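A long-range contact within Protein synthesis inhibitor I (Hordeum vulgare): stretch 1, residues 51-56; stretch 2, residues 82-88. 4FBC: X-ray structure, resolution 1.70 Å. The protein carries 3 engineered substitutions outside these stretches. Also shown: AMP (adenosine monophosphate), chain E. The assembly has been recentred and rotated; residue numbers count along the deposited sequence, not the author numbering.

Stretch 1, residues 51-56: VLPPVE
Stretch 2, residues 82-88: IRADNIY

Stretch 1 is an extended segment without regular helix or strand. Phi/psi run -67/151, -65/157 and -59/160 at Leu52, Pro53 and Pro54, then -69/134 and -64/130 at Val55 and Glu56; Val51 is -120/138. Stretch 2 leaves a strand at Arg83 and turns. Ala84 (-88/1), Asp85 (-103/-33) and Asn86 (-133/6) lead to Ile87 with positive phi (59/31). Arg83 N donates to Tyr88 O at 2.9 Å, and Ile87 N makes a weak bond to Arg83 O at 3.0 Å. Val55 CA and Asp85 CA are the nearest CA pair, 5.5 Å apart. Leu52 meets Ala84 to Ile87, and Val55 meets Arg83 and Asp85. No direct hydrogen bond crosses the contact, which buries 307 Å², both sides summed.

Val51 (chi1 t) is out of reach. Leu52 points toward stretch 2 with chi1 m and chi2 t (156°). Leu52 CD2 lies 3.5 Å from Ala84 O, and Leu52 CD1 lies 3.4 Å from Asp85 O. These are van der Waals contacts of methyls against carbonyl oxygens. Leu52 CD1 also meets Ile87 CD1 at 4.0 Å, an apolar contact. Ile87 is m, t, and its side-chain end comes nearer to stretch 1.

Pro53 (C-gamma endo) O and Asp85 O are 4.1 Å apart. Two acceptors cannot bond directly, so water 1 donates to both, at 2.7 Å to Pro53 O and 2.8 Å to Asp85 O. Pro54 (C-gamma exo) points away.

Val55 (chi1 t) sets CG1 3.8 Å from Asp85 OD2 and 4.1 Å from Arg83 NH2, at the guanidinium edge. It borders a salt bridge within stretch 2: Arg83 NE to Asp85 OD1 is 3.0 Å, and Arg83 NH2 to Asp85 OD2 is 3.1 Å. Arg83 is m, t, p, with chi4 169°; Asp85 has chi1 p and chi2 12°.

Glu56 (m, t, chi3 -43°) contributes its backbone. Water 2 accepts from Glu56 N at 2.9 Å and donates to Asp85 OD2 at 2.5 Å.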

# COMPACT_ATOMS: atom_id res chain seq x y z
N VAL A 51 -6.47 1.10 -12.09
CA VAL A 51 -7.19 0.09 -11.29
C VAL A 51 -6.32 -1.15 -11.29
O VAL A 51 -5.74 -1.49 -12.31
CB VAL A 51 -8.56 -0.26 -11.90
CG1 VAL A 51 -9.31 -1.27 -11.01
CG2 VAL A 51 -9.41 1.00 -12.11
N LEU A 52 -6.20 -1.79 -10.14
CA LEU A 52 -5.46 -3.04 -10.03
C LEU A 52 -6.20 -4.10 -10.82
O LEU A 52 -7.43 -4.03 -10.97
CB LEU A 52 -5.36 -3.46 -8.57
CG LEU A 52 -4.38 -2.66 -7.70
CD1 LEU A 52 -4.77 -2.74 -6.23
CD2 LEU A 52 -3.00 -3.23 -7.91
N PRO A 53 -5.46 -5.09 -11.34
CA PRO A 53 -6.17 -6.27 -11.87
C PRO A 53 -6.88 -6.98 -10.71
O PRO A 53 -6.48 -6.81 -9.55
CB PRO A 53 -5.03 -7.14 -12.41
CG PRO A 53 -3.83 -6.77 -11.56
CD PRO A 53 -4.01 -5.30 -11.20
N PRO A 54 -7.92 -7.78 -11.02
CA PRO A 54 -8.56 -8.59 -9.98
C PRO A 54 -7.57 -9.55 -9.34
O PRO A 54 -6.52 -9.84 -9.92
CB PRO A 54 -9.61 -9.41 -10.76
CG PRO A 54 -9.91 -8.58 -11.97
CD PRO A 54 -8.59 -7.91 -12.33
N VAL A 55 -7.91 -10.03 -8.14
CA VAL A 55 -7.18 -11.12 -7.50
C VAL A 55 -7.43 -12.41 -8.28
O VAL A 55 -8.57 -12.71 -8.63
CB VAL A 55 -7.66 -11.29 -6.04
CG1 VAL A 55 -7.04 -12.54 -5.41
CG2 VAL A 55 -7.35 -10.03 -5.22
N GLU A 56 -6.37 -13.16 -8.56
CA GLU A 56 -6.48 -14.42 -9.29
C GLU A 56 -7.29 -15.42 -8.48
O GLU A 56 -7.03 -15.62 -7.29
CB GLU A 56 -5.09 -14.99 -9.62
CG GLU A 56 -4.25 -14.12 -10.55
CD GLU A 56 -2.85 -14.68 -10.82
OE1 GLU A 56 -2.20 -15.16 -9.87
OE2 GLU A 56 -2.41 -14.64 -11.99
N ILE A 82 5.33 -7.32 -0.92
CA ILE A 82 3.97 -6.78 -0.96
C ILE A 82 3.19 -7.43 -2.10
O ILE A 82 3.72 -7.62 -3.19
CB ILE A 82 4.01 -5.24 -1.15
CG1 ILE A 82 4.82 -4.57 -0.04
CG2 ILE A 82 2.60 -4.67 -1.18
CD1 ILE A 82 5.15 -3.08 -0.30
N ARG A 83 1.93 -7.78 -1.85
CA ARG A 83 1.12 -8.41 -2.89
C ARG A 83 0.83 -7.41 -4.01
O ARG A 83 0.54 -6.24 -3.74
CB ARG A 83 -0.19 -8.94 -2.30
CG ARG A 83 0.02 -10.16 -1.42
CD ARG A 83 -1.27 -10.65 -0.78
NE ARG A 83 -2.31 -10.91 -1.76
CZ ARG A 83 -3.46 -11.54 -1.50
NH1 ARG A 83 -3.71 -11.96 -0.27
NH2 ARG A 83 -4.34 -11.74 -2.47
N ALA A 84 0.90 -7.87 -5.26
CA ALA A 84 0.65 -6.99 -6.41
C ALA A 84 -0.82 -6.93 -6.81
O ALA A 84 -1.16 -6.24 -7.78
CB ALA A 84 1.52 -7.41 -7.61
N ASP A 85 -1.68 -7.64 -6.09
CA ASP A 85 -3.11 -7.62 -6.38
C ASP A 85 -3.91 -6.75 -5.42
O ASP A 85 -4.90 -6.14 -5.82
CB ASP A 85 -3.70 -9.05 -6.46
CG ASP A 85 -3.29 -9.94 -5.29
OD1 ASP A 85 -2.73 -9.43 -4.29
OD2 ASP A 85 -3.53 -11.17 -5.37
N ASN A 86 -3.47 -6.68 -4.16
CA ASN A 86 -4.16 -5.85 -3.17
C ASN A 86 -3.24 -4.96 -2.33
O ASN A 86 -3.71 -4.29 -1.41
CB ASN A 86 -5.08 -6.70 -2.27
CG ASN A 86 -4.31 -7.71 -1.46
OD1 ASN A 86 -3.08 -7.68 -1.40
ND2 ASN A 86 -5.04 -8.63 -0.81
N ILE A 87 -1.95 -4.95 -2.65
CA ILE A 87 -0.94 -4.13 -1.97
C ILE A 87 -0.82 -4.42 -0.46
O ILE A 87 -0.49 -3.54 0.34
CB ILE A 87 -1.15 -2.62 -2.26
CG1 ILE A 87 -1.64 -2.41 -3.70
CG2 ILE A 87 0.17 -1.83 -2.03
CD1 ILE A 87 -1.96 -0.93 -4.05
N TYR A 88 -1.07 -5.67 -0.07
CA TYR A 88 -0.89 -6.06 1.33
C TYR A 88 0.57 -6.33 1.61
O TYR A 88 1.21 -7.09 0.90
CB TYR A 88 -1.64 -7.35 1.64
CG TYR A 88 -3.12 -7.21 1.89
CD1 TYR A 88 -3.83 -6.13 1.41
CD2 TYR A 88 -3.81 -8.19 2.61
CE1 TYR A 88 -5.19 -6.01 1.63
CE2 TYR A 88 -5.17 -8.08 2.83
CZ TYR A 88 -5.85 -6.99 2.34
OH TYR A 88 -7.20 -6.88 2.56
P AMP E . -9.42 -7.23 5.43
O1P AMP E . -8.91 -7.54 6.83
O2P AMP E . -10.92 -7.12 5.23
O3P AMP E . -8.86 -8.24 4.45
O5' AMP E . -8.70 -5.92 4.88
C5' AMP E . -9.34 -4.65 4.93
C4' AMP E . -8.41 -3.55 4.48
O4' AMP E . -7.33 -3.41 5.44
C3' AMP E . -7.70 -3.79 3.15
O3' AMP E . -8.49 -3.46 2.03
C2' AMP E . -6.44 -2.95 3.28
O2' AMP E . -6.72 -1.58 3.01
C1' AMP E . -6.12 -3.09 4.78
N9 AMP E . -5.14 -4.17 5.05
C8 AMP E . -5.39 -5.33 5.71
N7 AMP E . -4.28 -6.10 5.81
C5 AMP E . -3.27 -5.43 5.21
C6 AMP E . -1.82 -5.66 4.97
N6 AMP E . -1.21 -6.80 5.39
N1 AMP E . -1.12 -4.69 4.31
C2 AMP E . -1.72 -3.55 3.88
N3 AMP E . -3.02 -3.28 4.08
C4 AMP E . -3.84 -4.15 4.73
O HOH W 1 -7.40 -5.92 -7.17
O HOH W 2 -3.78 -12.40 -7.58